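PDB 1T6C: exopolyphosphatase from Aquifex aeolicus, which binds calcium and probably hydrolyses phosphoanhydride bonds of inorganic polyphosphate or guanosine pentaphosphate, as an actin-like-fold member of the Ppx/GppA phosphatase family. Local coordinates for residues E151-G155 with V202-V206; G56-E60 with I93-A99; P10-A15 with T27-K32; P255-R259 with A271-L275. One frame throughout, in Å; residues are numbered along the deposited sequence.

Interaction 1. Residues E151-G155 with V202-V206; sequences EYVFG and VKKPV. With CA (calcium ion), chain C.
In the second mixed sheet of the actin-like fold, strand 149-156 turns Tyr152 and Phe154 toward the loop 202-206, which leads from helix 185-199 into strand 208-212. Two CH-pi contacts carry the packing. Val202 lays its CG2 methyl over one face of the Tyr152 ring, offset toward the rim and 3.9 Å from CD2. Two residues along, the aliphatic chain of Lys204 crosses a face of Phe154 with CD above the middle of the ring, 3.7 Å from the ring centroid. Two apart on the strand, both rings lie on the same side of the sheet; CG anti to the carbonyl carbon (chi1 -69° for Tyr152 and -61° for Phe154) sets how each leans. Val206 closes on the Phe154 rim, its CG1 lying near the ring plane and 4.0 Å from CD1, while the carbonyl O of Val202 comes within 3.3 Å of Phe154 CZ. Lys204 NZ lies 5.3 Å from the Phe154 centroid, at most a weak cation-pi attraction, and has a long, weak ion pair with Glu162. The Tyr152 hydroxyl is hydrogen-bonded to Thr284 on helix 274-288. Between strand and loop no hydrogen bond forms. Near the start of the strand, Glu151 OE1 binds the calcium ion at 2.7 Å, together with two waters and the carbonyl oxygens of Asp144, Gly146 and Ser149; Glu151 OE2 is hydrogen-bonded to Ser165 OG. The chemistry thus divides along one strand: a carboxylate serves the metal, while the aromatic rings bind the loop through dispersion and CH-pi contacts.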
loop_
_atom_site.group_PDB
_atom_site.type_symbol
_atom_site.label_atom_id
_atom_site.label_comp_id
_atom_site.label_asym_id
_atom_site.label_seq_id
_atom_site.Cartn_x
_atom_site.Cartn_y
_atom_site.Cartn_z
ATOM N N GLU A 151 1.760 6.200 -5.575
ATOM C CA GLU A 151 3.128 6.556 -5.828
ATOM C C GLU A 151 3.614 5.865 -7.098
ATOM O O GLU A 151 3.296 4.695 -7.337
ATOM C CB GLU A 151 4.055 6.147 -4.706
ATOM C CG GLU A 151 4.004 7.065 -3.520
ATOM C CD GLU A 151 2.699 6.966 -2.752
ATOM O OE1 GLU A 151 2.379 5.868 -2.305
ATOM O OE2 GLU A 151 1.996 7.984 -2.641
ATOM N N TYR A 152 4.385 6.620 -7.866
ATOM C CA TYR A 152 5.086 6.129 -9.049
ATOM C C TYR A 152 6.590 6.191 -8.764
ATOM O O TYR A 152 7.150 7.282 -8.636
ATOM C CB TYR A 152 4.729 6.998 -10.283
ATOM C CG TYR A 152 3.299 6.786 -10.696
ATOM C CD1 TYR A 152 2.258 7.382 -9.963
ATOM C CD2 TYR A 152 2.969 5.940 -11.735
ATOM C CE1 TYR A 152 0.928 7.129 -10.281
ATOM C CE2 TYR A 152 1.652 5.664 -12.049
ATOM C CZ TYR A 152 0.642 6.263 -11.341
ATOM O OH TYR A 152 -0.674 5.976 -11.617
ATOM N N VAL A 153 7.218 5.035 -8.628
ATOM C CA VAL A 153 8.605 4.950 -8.178
ATOM C C VAL A 153 9.420 4.339 -9.280
ATOM O O VAL A 153 9.233 3.177 -9.625
ATOM C CB VAL A 153 8.769 4.114 -6.902
ATOM C CG1 VAL A 153 10.133 4.377 -6.286
ATOM C CG2 VAL A 153 7.678 4.468 -5.907
ATOM N N PHE A 154 10.352 5.135 -9.795
ATOM C CA PHE A 154 11.177 4.748 -10.921
ATOM C C PHE A 154 12.579 4.390 -10.465
ATOM O O PHE A 154 13.189 5.073 -9.644
ATOM C CB PHE A 154 11.268 5.906 -11.900
ATOM C CG PHE A 154 9.955 6.331 -12.461
ATOM C CD1 PHE A 154 9.460 5.760 -13.634
ATOM C CD2 PHE A 154 9.234 7.299 -11.825
ATOM C CE1 PHE A 154 8.248 6.183 -14.158
ATOM C CE2 PHE A 154 7.999 7.732 -12.352
ATOM C CZ PHE A 154 7.519 7.167 -13.492
ATOM N N GLY A 155 13.079 3.311 -11.010
ATOM C CA GLY A 155 14.463 2.933 -10.768
ATOM C C GLY A 155 14.956 1.805 -11.631
ATOM O O GLY A 155 14.325 1.402 -12.588
ATOM N N VAL A 202 3.497 12.056 -15.115
ATOM C CA VAL A 202 4.461 11.059 -14.628
ATOM C C VAL A 202 4.975 10.096 -15.675
ATOM O O VAL A 202 5.855 9.281 -15.388
ATOM C CB VAL A 202 3.933 10.264 -13.410
ATOM C CG1 VAL A 202 3.384 11.239 -12.376
ATOM C CG2 VAL A 202 2.871 9.240 -13.807
ATOM N N LYS A 203 4.428 10.184 -16.882
ATOM C CA LYS A 203 4.799 9.285 -17.978
ATOM C C LYS A 203 6.306 9.344 -18.231
ATOM O O LYS A 203 6.873 10.416 -18.356
ATOM C CB LYS A 203 4.058 9.673 -19.271
ATOM C CG LYS A 203 4.685 9.083 -20.530
ATOM C CD LYS A 203 3.796 9.274 -21.737
ATOM C CE LYS A 203 4.178 8.324 -22.855
ATOM N NZ LYS A 203 3.413 8.645 -24.082
ATOM N N LYS A 204 6.923 8.172 -18.311
ATOM C CA LYS A 204 8.329 7.992 -18.641
ATOM C C LYS A 204 8.441 6.631 -19.379
ATOM O O LYS A 204 7.636 5.704 -19.146
ATOM C CB LYS A 204 9.194 7.963 -17.360
ATOM C CG LYS A 204 9.287 9.257 -16.612
ATOM C CD LYS A 204 10.217 9.120 -15.414
ATOM C CE LYS A 204 10.162 10.311 -14.471
ATOM N NZ LYS A 204 9.546 11.577 -14.994
ATOM N N PRO A 205 9.419 6.477 -20.275
ATOM C CA PRO A 205 9.660 5.159 -20.856
ATOM C C PRO A 205 10.130 4.163 -19.796
ATOM O O PRO A 205 11.085 4.434 -19.081
ATOM C CB PRO A 205 10.783 5.412 -21.871
ATOM C CG PRO A 205 10.792 6.865 -22.067
ATOM C CD PRO A 205 10.370 7.477 -20.792
ATOM N N VAL A 206 9.463 3.020 -19.710
ATOM C CA VAL A 206 9.894 1.966 -18.795
ATOM C C VAL A 206 9.802 0.599 -19.449
ATOM O O VAL A 206 9.093 0.426 -20.441
ATOM C CB VAL A 206 9.051 1.968 -17.491
ATOM C CG1 VAL A 206 9.196 3.302 -16.812
ATOM C CG2 VAL A 206 7.621 1.650 -17.796
HETATM CA CA CA C . -0.028 4.780 -1.875
HETATM O O HOH W 1 0.172 2.305 -0.682
HETATM O O HOH W 2 1.329 5.945 0.240
#

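Interaction 2. Residues G56-E60 with I93-A99; sequences GRLQE and IRRAKNA
Asn98 and Leu58 meet through two hydrogen bonds from the Asn98 amide to the Leu58 backbone, which tie segment 56-60, the link from helix 52-55 into helix 60-79, to the type I beta turn Ala96-Ala99. From the Asn98 backbone, CB lies over a face of the Arg57 guanidinium, 3.7 Å from NH1. CG is placed between the backbone N and the carbonyl carbon (chi1 56°), bringing the amide to the Leu58 backbone. There OD1 accepts the N-H of Leu58 at 2.8 Å, in the carbonyl plane and on a lone pair, and ND2 gives a nearly straight bond to Leu58 O, 3.1 Å long with an angle of 165° at the hydrogen. Both ends of the amide are therefore used, which fixes its rotation. The guanidinium of Arg57 lies across it, the two planes 34° apart. Next to these bonds, Leu58 turns its branched end to Ala96, and Ile63 of helix 60-79 touches both Leu58 and Asn98. The pair Leu58 CD2 and Ala96 CB is tight at 3.4 Å. Gly56, which leaves helix 52-55 with positive phi, offers its O to Lys97 N at 2.9 Å, adding a backbone bond at the start of the turn. A water accepts from Asn98 ND2 at 2.8 Å and donates to Glu60 OE2 at 2.9 Å.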
loop_
_atom_site.group_PDB
_atom_site.type_symbol
_atom_site.label_atom_id
_atom_site.label_comp_id
_atom_site.label_asym_id
_atom_site.label_seq_id
_atom_site.Cartn_x
_atom_site.Cartn_y
_atom_site.Cartn_z
ATOM N N GLY A 56 -8.596 18.756 13.946
ATOM C CA GLY A 56 -7.162 18.914 13.794
ATOM C C GLY A 56 -6.297 18.102 14.757
ATOM O O GLY A 56 -5.093 18.285 14.746
ATOM N N ARG A 57 -6.885 17.217 15.568
ATOM C CA ARG A 57 -6.157 16.491 16.621
ATOM C C ARG A 57 -6.443 14.986 16.618
ATOM O O ARG A 57 -7.515 14.539 16.204
ATOM C CB ARG A 57 -6.526 17.031 17.997
ATOM C CG ARG A 57 -6.046 18.444 18.271
ATOM C CD ARG A 57 -6.566 19.037 19.580
ATOM N NE ARG A 57 -6.009 18.391 20.770
ATOM C CZ ARG A 57 -4.752 18.538 21.205
ATOM N NH1 ARG A 57 -3.882 19.322 20.559
ATOM N NH2 ARG A 57 -4.361 17.897 22.301
ATOM N N LEU A 58 -5.463 14.207 17.090
ATOM C CA LEU A 58 -5.668 12.801 17.428
ATOM C C LEU A 58 -6.461 12.755 18.701
ATOM O O LEU A 58 -6.177 13.492 19.632
ATOM C CB LEU A 58 -4.336 12.085 17.686
ATOM C CG LEU A 58 -3.284 12.137 16.573
ATOM C CD1 LEU A 58 -2.031 11.392 17.020
ATOM C CD2 LEU A 58 -3.781 11.607 15.276
ATOM N N GLN A 59 -7.462 11.894 18.743
ATOM C CA GLN A 59 -8.290 11.777 19.926
ATOM C C GLN A 59 -7.605 10.944 20.984
ATOM O O GLN A 59 -6.921 9.951 20.689
ATOM C CB GLN A 59 -9.657 11.188 19.567
ATOM C CG GLN A 59 -10.467 12.044 18.588
ATOM C CD GLN A 59 -10.623 13.492 19.053
ATOM O OE1 GLN A 59 -9.970 14.409 18.510
ATOM N NE2 GLN A 59 -11.461 13.704 20.077
ATOM N N GLU A 60 -7.794 11.334 22.231
ATOM C CA GLU A 60 -7.073 10.709 23.329
ATOM C C GLU A 60 -7.350 9.230 23.459
ATOM O O GLU A 60 -6.437 8.479 23.742
ATOM C CB GLU A 60 -7.381 11.407 24.656
ATOM C CG GLU A 60 -6.790 12.810 24.763
ATOM C CD GLU A 60 -5.273 12.839 24.649
ATOM O OE1 GLU A 60 -4.611 11.829 24.946
ATOM O OE2 GLU A 60 -4.735 13.887 24.280
ATOM N N ILE A 93 -1.036 10.893 9.910
ATOM C CA ILE A 93 -0.834 11.123 11.333
ATOM C C ILE A 93 -0.190 12.495 11.471
ATOM O O ILE A 93 -0.539 13.270 12.349
ATOM C CB ILE A 93 0.042 9.992 11.971
ATOM C CG1 ILE A 93 -0.556 8.593 11.697
ATOM C CG2 ILE A 93 0.242 10.223 13.470
ATOM C CD1 ILE A 93 -2.016 8.388 12.115
ATOM N N ARG A 94 0.753 12.802 10.580
ATOM C CA ARG A 94 1.423 14.098 10.618
ATOM C C ARG A 94 0.434 15.258 10.535
ATOM O O ARG A 94 0.640 16.287 11.163
ATOM C CB ARG A 94 2.452 14.223 9.479
ATOM C CG ARG A 94 3.371 15.424 9.666
ATOM C CD ARG A 94 4.409 15.622 8.583
ATOM N NE ARG A 94 3.798 16.014 7.313
ATOM C CZ ARG A 94 3.365 17.242 7.009
ATOM N NH1 ARG A 94 3.491 18.255 7.853
ATOM N NH2 ARG A 94 2.798 17.459 5.830
ATOM N N ARG A 95 -0.628 15.066 9.748
ATOM C CA ARG A 95 -1.710 16.045 9.624
ATOM C C ARG A 95 -2.222 16.513 10.992
ATOM O O ARG A 95 -2.586 17.673 11.146
ATOM C CB ARG A 95 -2.879 15.464 8.795
ATOM C CG ARG A 95 -3.008 16.004 7.383
ATOM C CD ARG A 95 -1.934 15.530 6.400
ATOM N NE ARG A 95 -2.355 15.750 5.007
ATOM C CZ ARG A 95 -3.089 14.901 4.270
ATOM N NH1 ARG A 95 -3.498 13.728 4.760
ATOM N NH2 ARG A 95 -3.425 15.235 3.021
ATOM N N ALA A 96 -2.264 15.614 11.982
ATOM C CA ALA A 96 -2.691 15.977 13.345
ATOM C C ALA A 96 -1.701 16.863 14.103
ATOM O O ALA A 96 -0.473 16.682 14.037
ATOM C CB ALA A 96 -2.983 14.718 14.170
ATOM N N LYS A 97 -2.264 17.776 14.885
ATOM C CA LYS A 97 -1.537 18.839 15.570
ATOM C C LYS A 97 -0.802 18.382 16.824
ATOM O O LYS A 97 0.162 19.020 17.257
ATOM C CB LYS A 97 -2.520 19.948 15.959
ATOM C CG LYS A 97 -1.898 21.293 16.102
ATOM C CD LYS A 97 -2.947 22.367 16.180
ATOM C CE LYS A 97 -3.213 22.970 14.842
ATOM N NZ LYS A 97 -4.254 24.010 14.987
ATOM N N ASN A 98 -1.289 17.296 17.423
ATOM C CA ASN A 98 -0.662 16.699 18.606
ATOM C C ASN A 98 0.100 15.406 18.259
ATOM O O ASN A 98 0.375 14.587 19.143
ATOM C CB ASN A 98 -1.690 16.443 19.719
ATOM C CG ASN A 98 -2.855 15.581 19.260
ATOM O OD1 ASN A 98 -3.131 15.468 18.082
ATOM N ND2 ASN A 98 -3.520 14.942 20.207
ATOM N N ALA A 99 0.449 15.229 16.988
ATOM C CA ALA A 99 1.218 14.065 16.558
ATOM C C ALA A 99 2.576 13.979 17.271
ATOM O O ALA A 99 3.001 12.913 17.679
ATOM C CB ALA A 99 1.403 14.074 15.071
HETATM O O HOH W 3 -2.359 14.701 22.764
#

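Interaction 3. Residues P10-A15 with T27-K32; sequences PIMRVA and TIAQIK
The carbonyl O of Ile31 is gripped by three groups: Met12 N donates to it at 3.2 Å, a water donates at 2.7 Å, and Ile11 CA makes a CA-H...O contact at 3.4 Å. The same water donates to Pro10 O, linking Pro10, just before strand 12-19, to the end of strand 23-32. Met12 O returns the bond, taking Ile31 N at 2.8 Å, so Met12 and Ile31 form a hydrogen-bonded antiparallel pair. Val14 and Ala29 repeat the pattern farther along. Arg13 with Gln30 is the non-hydrogen-bonded pair between them, and Ala15 with Ile28 the one beyond.

Met12, Val14, Ala29 and Ile31 share one face of the sheet, where Ile31 CG2 meets Met12 CB at 3.7 Å. The first torsion of Ile31 puts this methyl between the backbone N and the carbonyl carbon (chi1 177° for CG1), over the neighbouring strand. Leu305 of helix 300-313 packs on Val14 and Ala29.

On the other face, Arg13 NE donates to a water at 3.0 Å; Arg13 NH1 is bonded to Phe80 O. At the end of the pairing the Ile11 and Lys32 side chains run alongside each other, with Ile11 CG1 3.9 Å from Lys32 CB. The N-to-C directions of segments 12-15 and 27-32 differ by 153°, close to antiparallel, as befits the beta hairpin 12-19/23-32 within the five-stranded mixed sheet of an actin-like domain.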
loop_
_atom_site.group_PDB
_atom_site.type_symbol
_atom_site.label_atom_id
_atom_site.label_comp_id
_atom_site.label_asym_id
_atom_site.label_seq_id
_atom_site.Cartn_x
_atom_site.Cartn_y
_atom_site.Cartn_z
ATOM N N PRO A 10 24.495 -16.379 10.449
ATOM C CA PRO A 10 23.442 -16.755 11.437
ATOM C C PRO A 10 22.117 -16.076 11.099
ATOM O O PRO A 10 22.108 -14.961 10.587
ATOM C CB PRO A 10 23.993 -16.233 12.774
ATOM C CG PRO A 10 25.127 -15.313 12.413
ATOM C CD PRO A 10 25.267 -15.223 10.924
ATOM N N ILE A 11 21.023 -16.764 11.371
ATOM C CA ILE A 11 19.697 -16.212 11.161
ATOM C C ILE A 11 19.530 -14.941 12.002
ATOM O O ILE A 11 19.949 -14.887 13.151
ATOM C CB ILE A 11 18.619 -17.267 11.554
ATOM C CG1 ILE A 11 18.620 -18.431 10.549
ATOM C CG2 ILE A 11 17.227 -16.635 11.647
ATOM C CD1 ILE A 11 17.959 -19.708 11.069
ATOM N N MET A 12 18.920 -13.916 11.409
ATOM C CA MET A 12 18.568 -12.712 12.137
ATOM C C MET A 12 17.075 -12.479 11.936
ATOM O O MET A 12 16.528 -12.740 10.872
ATOM C CB MET A 12 19.353 -11.514 11.595
ATOM C CG MET A 12 18.948 -10.220 12.206
ATOM S SD MET A 12 20.019 -8.878 11.795
ATOM C CE MET A 12 21.561 -9.374 12.676
ATOM N N ARG A 13 16.429 -12.002 12.972
ATOM C CA ARG A 13 15.042 -11.562 12.858
ATOM C C ARG A 13 14.969 -10.040 12.826
ATOM O O ARG A 13 15.715 -9.340 13.528
ATOM C CB ARG A 13 14.217 -12.116 14.002
ATOM C CG ARG A 13 14.099 -13.617 13.959
ATOM C CD ARG A 13 13.483 -14.181 15.190
ATOM N NE ARG A 13 13.139 -15.575 14.998
ATOM C CZ ARG A 13 12.572 -16.301 15.933
ATOM N NH1 ARG A 13 12.267 -15.772 17.119
ATOM N NH2 ARG A 13 12.270 -17.556 15.689
ATOM N N VAL A 14 14.049 -9.524 12.002
ATOM C CA VAL A 14 13.831 -8.085 11.804
ATOM C C VAL A 14 12.329 -7.845 11.825
ATOM O O VAL A 14 11.539 -8.754 11.587
ATOM C CB VAL A 14 14.494 -7.574 10.484
ATOM C CG1 VAL A 14 15.992 -7.840 10.556
ATOM C CG2 VAL A 14 13.896 -8.191 9.258
ATOM N N ALA A 15 11.935 -6.634 12.167
ATOM C CA ALA A 15 10.528 -6.300 12.234
ATOM C C ALA A 15 10.250 -4.894 11.774
ATOM O O ALA A 15 11.088 -3.998 11.882
ATOM C CB ALA A 15 10.040 -6.435 13.629
ATOM N N THR A 27 5.058 -6.674 11.510
ATOM C CA THR A 27 5.557 -7.740 10.673
ATOM C C THR A 27 6.946 -8.171 11.150
ATOM O O THR A 27 7.800 -7.343 11.316
ATOM C CB THR A 27 5.637 -7.283 9.186
ATOM O OG1 THR A 27 4.385 -6.697 8.773
ATOM C CG2 THR A 27 5.904 -8.484 8.268
ATOM N N ILE A 28 7.133 -9.458 11.408
ATOM C CA ILE A 28 8.412 -10.002 11.857
ATOM C C ILE A 28 8.859 -10.986 10.800
ATOM O O ILE A 28 8.060 -11.821 10.363
ATOM C CB ILE A 28 8.343 -10.699 13.223
ATOM C CG1 ILE A 28 7.810 -9.760 14.320
ATOM C CG2 ILE A 28 9.718 -11.213 13.607
ATOM C CD1 ILE A 28 7.755 -10.361 15.714
ATOM N N ALA A 29 10.125 -10.892 10.397
ATOM C CA ALA A 29 10.678 -11.779 9.383
ATOM C C ALA A 29 11.985 -12.354 9.905
ATOM O O ALA A 29 12.635 -11.760 10.769
ATOM C CB ALA A 29 10.891 -11.050 8.131
ATOM N N GLN A 30 12.349 -13.518 9.386
ATOM C CA GLN A 30 13.720 -14.029 9.550
ATOM C C GLN A 30 14.468 -13.884 8.249
ATOM O O GLN A 30 13.882 -13.996 7.183
ATOM C CB GLN A 30 13.699 -15.488 10.016
ATOM C CG GLN A 30 13.072 -16.464 9.085
ATOM C CD GLN A 30 13.620 -17.900 9.247
ATOM O OE1 GLN A 30 13.927 -18.588 8.240
ATOM N NE2 GLN A 30 13.737 -18.348 10.497
ATOM N N ILE A 31 15.767 -13.604 8.337
ATOM C CA ILE A 31 16.620 -13.632 7.178
ATOM C C ILE A 31 17.604 -14.796 7.367
ATOM O O ILE A 31 18.279 -14.873 8.384
ATOM C CB ILE A 31 17.328 -12.274 6.943
ATOM C CG1 ILE A 31 18.286 -12.360 5.752
ATOM C CG2 ILE A 31 18.068 -11.845 8.129
ATOM C CD1 ILE A 31 17.653 -12.061 4.398
ATOM N N LYS A 32 17.625 -15.698 6.398
ATOM C CA LYS A 32 18.442 -16.914 6.452
ATOM C C LYS A 32 19.095 -17.092 5.075
ATOM O O LYS A 32 18.400 -17.355 4.125
ATOM C CB LYS A 32 17.521 -18.093 6.783
ATOM C CG LYS A 32 18.125 -19.518 6.737
ATOM C CD LYS A 32 17.021 -20.513 7.075
ATOM C CE LYS A 32 17.346 -21.928 6.685
ATOM N NZ LYS A 32 16.450 -22.848 7.450
HETATM O O HOH W 4 20.895 -14.205 8.230
HETATM O O HOH W 5 13.635 -17.655 12.900
#

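Interaction 4. Residues P255-R259 with A271-L275; sequences PSEER and AKVIL
Arg259 reaches across Ala271, joining helix 256-262 to the residues that lead into helix 274-288 of the actin-like fold. Its side chain is extended from CG to NE, and CD passes 3.2 Å from Ala271 O on the way. At the end of the chain NH1 donates to the same Ala271 O at 2.8 Å, with an angle of 159° at the hydrogen. This oxygen lies close to the guanidinium plane, and NH1 lies in its carbonyl plane. A second, weak bond runs from NH1 to Lys272 O at 3.1 Å. NE is held by Ile254 O, just before the helix, so NE and NH1 each have a carbonyl partner, with a further weak bond from NH2 to Phe251 O. Leu275 crosses Arg259 at about a right angle, its CB 4.0 Å from NH1.

One turn earlier on helix 256-262, Ser256 CB lies 3.6 Å from Lys272 CA, while Ser256 OG is hydrogen-bonded to Asp181. Ala271 CB fits against the Ser256 carbonyl, 3.5 Å from O. In the guanidinium plane, at its edge, a water accepts from Arg259 NH2 at 2.9 Å and donates to Lys272 O at 3.2 Å.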
loop_
_atom_site.group_PDB
_atom_site.type_symbol
_atom_site.label_atom_id
_atom_site.label_comp_id
_atom_site.label_asym_id
_atom_site.label_seq_id
_atom_site.Cartn_x
_atom_site.Cartn_y
_atom_site.Cartn_z
ATOM N N PRO A 255 -23.711 -2.459 -8.939
ATOM C CA PRO A 255 -23.844 -1.592 -7.776
ATOM C C PRO A 255 -22.908 -2.054 -6.655
ATOM O O PRO A 255 -22.701 -3.237 -6.465
ATOM C CB PRO A 255 -25.307 -1.767 -7.376
ATOM C CG PRO A 255 -26.002 -2.333 -8.551
ATOM C CD PRO A 255 -24.982 -3.127 -9.270
ATOM N N SER A 256 -22.373 -1.107 -5.902
ATOM C CA SER A 256 -21.340 -1.419 -4.921
ATOM C C SER A 256 -21.748 -2.511 -3.939
ATOM O O SER A 256 -20.944 -3.380 -3.618
ATOM C CB SER A 256 -20.880 -0.175 -4.151
ATOM O OG SER A 256 -21.919 0.397 -3.374
ATOM N N GLU A 257 -22.993 -2.469 -3.473
ATOM C CA GLU A 257 -23.475 -3.432 -2.488
ATOM C C GLU A 257 -23.547 -4.863 -3.006
ATOM O O GLU A 257 -23.544 -5.803 -2.208
ATOM C CB GLU A 257 -24.851 -3.025 -1.941
ATOM C CG GLU A 257 -24.980 -1.574 -1.515
ATOM C CD GLU A 257 -25.654 -0.691 -2.556
ATOM O OE1 GLU A 257 -25.375 -0.866 -3.769
ATOM O OE2 GLU A 257 -26.462 0.177 -2.154
ATOM N N GLU A 258 -23.535 -5.036 -4.331
ATOM C CA GLU A 258 -23.582 -6.338 -4.974
ATOM C C GLU A 258 -22.198 -6.878 -5.290
ATOM O O GLU A 258 -22.034 -8.053 -5.525
ATOM C CB GLU A 258 -24.425 -6.191 -6.252
ATOM C CG GLU A 258 -24.539 -7.400 -7.136
ATOM C CD GLU A 258 -25.296 -8.569 -6.544
ATOM O OE1 GLU A 258 -25.995 -8.401 -5.499
ATOM O OE2 GLU A 258 -25.162 -9.670 -7.141
ATOM N N ARG A 259 -21.181 -6.015 -5.285
ATOM C CA ARG A 259 -19.873 -6.412 -5.778
ATOM C C ARG A 259 -19.271 -7.561 -4.959
ATOM O O ARG A 259 -18.735 -8.484 -5.552
ATOM C CB ARG A 259 -18.922 -5.219 -5.847
ATOM C CG ARG A 259 -19.298 -4.255 -6.923
ATOM C CD ARG A 259 -18.427 -3.021 -6.957
ATOM N NE ARG A 259 -18.886 -2.104 -7.993
ATOM C CZ ARG A 259 -18.540 -0.828 -8.075
ATOM N NH1 ARG A 259 -17.674 -0.319 -7.207
ATOM N NH2 ARG A 259 -19.017 -0.066 -9.064
ATOM N N ALA A 271 -15.563 -2.371 -1.592
ATOM C CA ALA A 271 -16.420 -2.662 -2.737
ATOM C C ALA A 271 -16.791 -1.413 -3.548
ATOM O O ALA A 271 -16.762 -1.451 -4.789
ATOM C CB ALA A 271 -17.663 -3.390 -2.269
ATOM N N LYS A 272 -17.103 -0.303 -2.878
ATOM C CA LYS A 272 -17.465 0.920 -3.619
ATOM C C LYS A 272 -16.262 1.553 -4.333
ATOM O O LYS A 272 -16.350 1.908 -5.523
ATOM C CB LYS A 272 -18.151 1.922 -2.699
ATOM C CG LYS A 272 -18.767 3.091 -3.423
ATOM C CD LYS A 272 -19.979 3.572 -2.652
ATOM C CE LYS A 272 -20.100 5.026 -2.731
ATOM N NZ LYS A 272 -21.304 5.430 -1.983
ATOM N N VAL A 273 -15.135 1.652 -3.641
ATOM C CA VAL A 273 -13.949 2.279 -4.244
ATOM C C VAL A 273 -13.114 1.456 -5.216
ATOM O O VAL A 273 -12.254 2.030 -5.884
ATOM C CB VAL A 273 -12.996 2.858 -3.165
ATOM C CG1 VAL A 273 -13.748 3.829 -2.270
ATOM C CG2 VAL A 273 -12.347 1.730 -2.372
ATOM N N ILE A 274 -13.355 0.144 -5.323
ATOM C CA ILE A 274 -12.506 -0.698 -6.165
ATOM C C ILE A 274 -12.540 -0.245 -7.601
ATOM O O ILE A 274 -11.503 -0.330 -8.262
ATOM C CB ILE A 274 -12.837 -2.213 -6.020
ATOM C CG1 ILE A 274 -11.688 -3.023 -6.645
ATOM C CG2 ILE A 274 -14.217 -2.548 -6.565
ATOM C CD1 ILE A 274 -11.851 -4.495 -6.404
ATOM N N LEU A 275 -13.664 0.279 -8.100
ATOM C CA LEU A 275 -13.715 0.665 -9.521
ATOM C C LEU A 275 -12.699 1.781 -9.837
ATOM O O LEU A 275 -11.955 1.727 -10.821
ATOM C CB LEU A 275 -15.140 1.099 -9.906
ATOM C CG LEU A 275 -15.330 1.451 -11.379
ATOM C CD1 LEU A 275 -15.145 0.208 -12.271
ATOM C CD2 LEU A 275 -16.693 2.104 -11.604
HETATM O O HOH W 6 -17.835 2.464 -8.357
#

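Overall arrangement
The four contacts are separate: none touches another, and each closes before the next opens along the chain, in the order 3, 2, 1, 4. Interaction 3 pairs two strands of one mixed sheet of the actin-like fold, and interaction 1 packs a loop on a strand of the other, their centres about 31 Å apart. Interaction 1 alone holds a calcium ligand. By nearest atoms interaction 2 comes closest to it, about 11 Å; there the Arg95 side chain lies about 12 Å from the calcium. Interaction 4 approaches interaction 1 to about 12 Å between nearest atoms. Interactions 3 and 4 lie on opposite sides of the chain's centre, with centres about 38 Å apart.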